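Local coordinates for protein GphF Dehydratase 1 (Archangium violaceum, PDB 6MBF) that probably acts as a dehydratase domain of the gephyronic acid polyketide synthase, removing water from the growing chain and helping to rearrange the resulting olefin, at residues 152-157 and 210-215; 160-165 and 202-207. All coordinates share one frame; numbering follows the deposited sequence.

Contact 1. Residues 152-157 and 210-215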
# COMPACT_ATOMS: atom_id res chain seq x y z
N ASP A 152 -14.23 5.80 15.51
CA ASP A 152 -14.66 7.15 15.16
C ASP A 152 -13.68 8.20 15.66
O ASP A 152 -13.35 9.15 14.95
CB ASP A 152 -16.07 7.44 15.70
CG ASP A 152 -17.15 6.78 14.87
OD1 ASP A 152 -16.98 6.69 13.64
OD2 ASP A 152 -18.17 6.35 15.46
N ALA A 153 -13.20 8.04 16.90
CA ALA A 153 -12.22 8.97 17.44
C ALA A 153 -10.92 8.90 16.64
O ALA A 153 -10.27 9.94 16.42
CB ALA A 153 -11.95 8.66 18.91
N TYR A 154 -10.52 7.70 16.22
CA TYR A 154 -9.34 7.54 15.37
C TYR A 154 -9.52 8.28 14.05
O TYR A 154 -8.67 9.07 13.65
CB TYR A 154 -9.04 6.05 15.14
CG TYR A 154 -8.03 5.82 14.03
CD1 TYR A 154 -6.67 5.93 14.27
CD2 TYR A 154 -8.45 5.54 12.74
CE1 TYR A 154 -5.74 5.75 13.23
CE2 TYR A 154 -7.54 5.35 11.71
CZ TYR A 154 -6.19 5.47 11.96
OH TYR A 154 -5.29 5.31 10.92
N TYR A 155 -10.65 8.04 13.37
CA TYR A 155 -10.89 8.67 12.07
C TYR A 155 -10.93 10.19 12.19
O TYR A 155 -10.41 10.91 11.31
CB TYR A 155 -12.21 8.16 11.50
CG TYR A 155 -12.15 6.76 10.95
CD1 TYR A 155 -13.22 5.90 11.11
CD2 TYR A 155 -11.04 6.31 10.24
CE1 TYR A 155 -13.19 4.62 10.60
CE2 TYR A 155 -10.99 5.04 9.72
CZ TYR A 155 -12.07 4.20 9.90
OH TYR A 155 -12.05 2.93 9.39
N GLU A 156 -11.55 10.71 13.25
CA GLU A 156 -11.66 12.15 13.38
C GLU A 156 -10.30 12.79 13.63
O GLU A 156 -9.99 13.83 13.05
CB GLU A 156 -12.68 12.47 14.48
CG GLU A 156 -14.11 12.22 13.98
CD GLU A 156 -15.17 12.50 15.03
OE1 GLU A 156 -16.31 12.01 14.86
OE2 GLU A 156 -14.87 13.20 16.01
N ARG A 157 -9.44 12.15 14.43
CA ARG A 157 -8.08 12.64 14.61
C ARG A 157 -7.27 12.54 13.32
O ARG A 157 -6.42 13.40 13.05
CB ARG A 157 -7.37 11.88 15.72
CG ARG A 157 -7.96 12.06 17.11
CD ARG A 157 -7.52 10.92 18.01
NE ARG A 157 -6.60 11.34 19.06
CZ ARG A 157 -6.82 11.14 20.36
NH1 ARG A 157 -7.93 10.52 20.75
NH2 ARG A 157 -5.94 11.55 21.26
N VAL A 210 -2.63 -0.79 11.98
CA VAL A 210 -1.38 -0.66 12.72
C VAL A 210 -1.27 0.73 13.32
O VAL A 210 -0.89 0.89 14.49
CB VAL A 210 -0.16 -0.97 11.82
CG1 VAL A 210 1.13 -0.97 12.67
CG2 VAL A 210 -0.33 -2.29 11.10
N PHE A 211 -1.63 1.76 12.54
CA PHE A 211 -1.61 3.13 13.04
C PHE A 211 -2.48 3.28 14.28
O PHE A 211 -2.09 3.93 15.26
CB PHE A 211 -2.12 4.10 11.97
CG PHE A 211 -1.23 4.24 10.76
CD1 PHE A 211 0.08 3.77 10.76
CD2 PHE A 211 -1.70 4.89 9.63
CE1 PHE A 211 0.88 3.94 9.63
CE2 PHE A 211 -0.91 5.05 8.51
CZ PHE A 211 0.38 4.58 8.51
N ALA A 212 -3.69 2.70 14.24
CA ALA A 212 -4.62 2.83 15.36
C ALA A 212 -4.04 2.24 16.64
O ALA A 212 -4.27 2.77 17.73
CB ALA A 212 -5.95 2.18 15.01
N LEU A 213 -3.28 1.15 16.53
CA LEU A 213 -2.64 0.59 17.72
C LEU A 213 -1.52 1.50 18.22
O LEU A 213 -1.45 1.81 19.41
CB LEU A 213 -2.10 -0.81 17.42
CG LEU A 213 -2.98 -1.91 18.00
CD1 LEU A 213 -4.34 -1.92 17.29
CD2 LEU A 213 -2.29 -3.25 17.89
N ILE A 214 -0.66 1.96 17.31
CA ILE A 214 0.44 2.85 17.69
C ILE A 214 -0.09 4.10 18.39
O ILE A 214 0.37 4.46 19.48
CB ILE A 214 1.27 3.23 16.45
CG1 ILE A 214 2.03 2.01 15.90
CG2 ILE A 214 2.22 4.37 16.77
CD1 ILE A 214 2.55 2.21 14.50
N TYR A 215 -1.09 4.76 17.80
CA TYR A 215 -1.51 6.08 18.25
C TYR A 215 -2.33 6.03 19.53
O TYR A 215 -2.66 7.08 20.09
CB TYR A 215 -2.28 6.80 17.14
CG TYR A 215 -1.39 7.16 15.97
CD1 TYR A 215 -1.85 7.09 14.66
CD2 TYR A 215 -0.07 7.58 16.17
CE1 TYR A 215 -1.02 7.43 13.58
CE2 TYR A 215 0.75 7.91 15.11
CZ TYR A 215 0.27 7.83 13.82
OH TYR A 215 1.09 8.16 12.77
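The phenol oxygen of Tyr154 meets Phe211 and also hydrogen-bonds to Gln208 OE1, about one turn back along the same helix as Phe211. Tyr154 OH lies 3.6 Å from Phe211 CB. Tyr154 OH also sits at the edge of the Phe211 ring, in its plane, 3.8 Å from Phe211 CD2. The polar tip is thus buried but has a partner, while no hydrogen bond joins 152-157 directly to 210-215. The rest of the contact is apolar. Ala212 CB lies over one face of the Tyr154 ring, 4.2 Å from the centroid and 23° off the normal. This is a CH-pi contact, shifted toward the CD1-CE1 side of the rim. The CE1 atom of Tyr154 packs 3.8 Å from Ala212 CA. Tyr215 meets the Tyr154 ring edge to edge, with its CD1 near Tyr154 CE1. Tyr154 reaches across because its CG is turned opposite the backbone N (chi1 167°). Putting a phenylalanine here would probably leave Gln208 OE1 without its phenol partner and the Gln208 amide freer to turn. The contact packs the short helix 151-158 against the C-terminal part of helix 200-214. That longer helix turns other side chains to the sheet: Val210 and Leu213 rest on strand 241-248, and Ile214 meets strands 259-267 and 273-284.

Contact 2. Residues 160-165 and 202-207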
# COMPACT_ATOMS: atom_id res chain seq x y z
N ILE A 160 -7.10 14.92 9.18
CA ILE A 160 -6.14 15.84 8.59
C ILE A 160 -5.21 15.13 7.62
O ILE A 160 -4.55 15.78 6.80
CB ILE A 160 -5.32 16.55 9.69
CG1 ILE A 160 -4.62 15.53 10.59
CG2 ILE A 160 -6.23 17.44 10.52
CD1 ILE A 160 -3.63 16.16 11.55
N TYR A 161 -5.15 13.79 7.69
CA TYR A 161 -4.34 13.00 6.77
C TYR A 161 -5.15 12.20 5.77
O TYR A 161 -4.60 11.84 4.72
CB TYR A 161 -3.47 12.00 7.55
CG TYR A 161 -2.63 12.62 8.63
CD1 TYR A 161 -1.85 13.74 8.38
CD2 TYR A 161 -2.61 12.07 9.91
CE1 TYR A 161 -1.06 14.31 9.39
CE2 TYR A 161 -1.84 12.63 10.92
CZ TYR A 161 -1.08 13.74 10.65
OH TYR A 161 -0.31 14.28 11.66
N TYR A 162 -6.41 11.91 6.05
CA TYR A 162 -7.17 10.94 5.26
C TYR A 162 -8.57 11.46 5.00
O TYR A 162 -9.23 11.94 5.92
CB TYR A 162 -7.27 9.61 6.00
CG TYR A 162 -6.08 8.70 5.87
CD1 TYR A 162 -5.78 8.07 4.66
CD2 TYR A 162 -5.29 8.40 6.98
CE1 TYR A 162 -4.71 7.20 4.54
CE2 TYR A 162 -4.21 7.53 6.88
CZ TYR A 162 -3.93 6.92 5.66
OH TYR A 162 -2.86 6.04 5.57
N GLY A 163 -9.01 11.33 3.75
CA GLY A 163 -10.36 11.68 3.39
C GLY A 163 -11.33 10.52 3.47
O GLY A 163 -10.98 9.40 3.86
N PRO A 164 -12.59 10.77 3.09
CA PRO A 164 -13.66 9.78 3.35
C PRO A 164 -13.57 8.51 2.53
O PRO A 164 -14.27 7.54 2.86
CB PRO A 164 -14.94 10.55 3.01
CG PRO A 164 -14.51 11.68 2.13
CD PRO A 164 -13.12 12.04 2.56
N ARG A 165 -12.78 8.47 1.46
CA ARG A 165 -12.59 7.22 0.74
C ARG A 165 -11.64 6.26 1.45
O ARG A 165 -11.56 5.09 1.07
CB ARG A 165 -12.04 7.48 -0.67
CG ARG A 165 -12.92 8.37 -1.53
CD ARG A 165 -12.21 8.67 -2.83
NE ARG A 165 -13.02 9.52 -3.70
CZ ARG A 165 -13.83 9.06 -4.64
NH1 ARG A 165 -13.93 7.76 -4.85
NH2 ARG A 165 -14.52 9.91 -5.39
N LEU A 202 -7.90 -0.93 0.27
CA LEU A 202 -8.03 -2.03 1.21
C LEU A 202 -6.72 -2.26 1.97
O LEU A 202 -6.72 -2.40 3.20
CB LEU A 202 -8.47 -3.30 0.47
CG LEU A 202 -8.86 -4.50 1.34
CD1 LEU A 202 -9.91 -5.33 0.64
CD2 LEU A 202 -7.65 -5.36 1.64
N LEU A 203 -5.59 -2.31 1.27
CA LEU A 203 -4.33 -2.52 1.98
C LEU A 203 -4.00 -1.33 2.88
O LEU A 203 -3.53 -1.53 4.01
CB LEU A 203 -3.20 -2.80 0.99
CG LEU A 203 -1.88 -3.19 1.66
CD1 LEU A 203 -2.04 -4.45 2.52
CD2 LEU A 203 -0.77 -3.36 0.61
N ASP A 204 -4.27 -0.10 2.44
CA ASP A 204 -4.10 1.05 3.32
C ASP A 204 -4.93 0.92 4.59
O ASP A 204 -4.47 1.28 5.67
CB ASP A 204 -4.46 2.35 2.59
CG ASP A 204 -4.50 3.54 3.54
OD1 ASP A 204 -3.41 4.02 3.93
OD2 ASP A 204 -5.61 3.97 3.90
N ALA A 205 -6.17 0.43 4.47
CA ALA A 205 -7.00 0.22 5.65
C ALA A 205 -6.34 -0.76 6.62
O ALA A 205 -6.36 -0.54 7.84
CB ALA A 205 -8.39 -0.27 5.25
N CYS A 206 -5.72 -1.82 6.10
CA CYS A 206 -5.00 -2.75 6.97
C CYS A 206 -3.82 -2.06 7.65
O CYS A 206 -3.58 -2.26 8.85
CB CYS A 206 -4.53 -3.96 6.17
SG CYS A 206 -5.88 -4.97 5.48
N PHE A 207 -3.07 -1.25 6.91
CA PHE A 207 -1.96 -0.54 7.53
C PHE A 207 -2.46 0.48 8.55
O PHE A 207 -1.81 0.69 9.58
CB PHE A 207 -1.09 0.14 6.46
CG PHE A 207 -0.32 -0.82 5.57
CD1 PHE A 207 -0.39 -2.20 5.75
CD2 PHE A 207 0.47 -0.33 4.55
CE1 PHE A 207 0.34 -3.08 4.91
CE2 PHE A 207 1.19 -1.18 3.72
CZ PHE A 207 1.13 -2.55 3.90
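Asp204 takes a hydrogen bond from Tyr162, joining the loop 160-165 to helix 200-214 of a dehydratase hotdog fold. The helix is the long one that packs on the curved sheet of this hotdog. From Asp204 to Gln208 the sequence fits the DxxxQ pattern of polyketide synthase dehydratases, whose aspartate belongs to the active site in relatives. Tyr162 begins a Tyr-Gly-Pro run in the facing loop.

Leu202 points to the sheet, where it touches Val242 and Leu266. Leu203 turns to the other long helix, 52-65, and packs on Val52 and Leu55. Asp204 comes next and makes the whole contact. Its CG is turned opposite the backbone N (chi1 171°), which sends the carboxylate out to meet the Tyr162 ring coming from the opposite direction. Tyr162 OH donates to Asp204 OD1 at 2.7 Å. OD1 accepts with its syn lone pair, on the side of OD2. Asp204 OD2 lies 3.4 Å from Tyr162 CE1, obliquely to the ring. The ring and carboxylate planes are 49° apart. OD2 also accepts a hydrogen bond from Gln208 NE2, so both carboxylate oxygens are held and the rotation of the group is probably fixed. The Tyr162 ring also meets the ring of His41, with planes at about 40°. His41 probably corresponds to the histidine that pairs with the aspartate in related dehydratases.

Cys206 returns to the sheet and packs on Val242, Val244, Leu264 and Leu266. Phe207 touches Val52 of helix 52-65 and Leu264 of strand 259-267. Leu203 CG, one turn earlier, lies 3.8 Å above the plane of the Phe207 ring, offset toward its rim.

Overall arrangement
Both contacts use helix 200-214 and belong to the same dehydratase hotdog region, with centres 11 Å apart. Along the chain the order is 152-157, 160-165, 202-207, 210-215, so contact 2 lies within the span bracketed by contact 1. Helix 151-158 and the loop after it therefore pack on different parts of one long helix. The contacts touch directly, Phe211 CE2 lying 3.7 Å from Tyr162 OH. Gln208 also connects them, since it bonds both Tyr154 OH of contact 1 and Asp204 OD2 of contact 2. This probably helps set the Asp204 carboxylate in the likely active site. A bound magnesium ion lies about 6 Å from the side chains of both Phe211 and Tyr162.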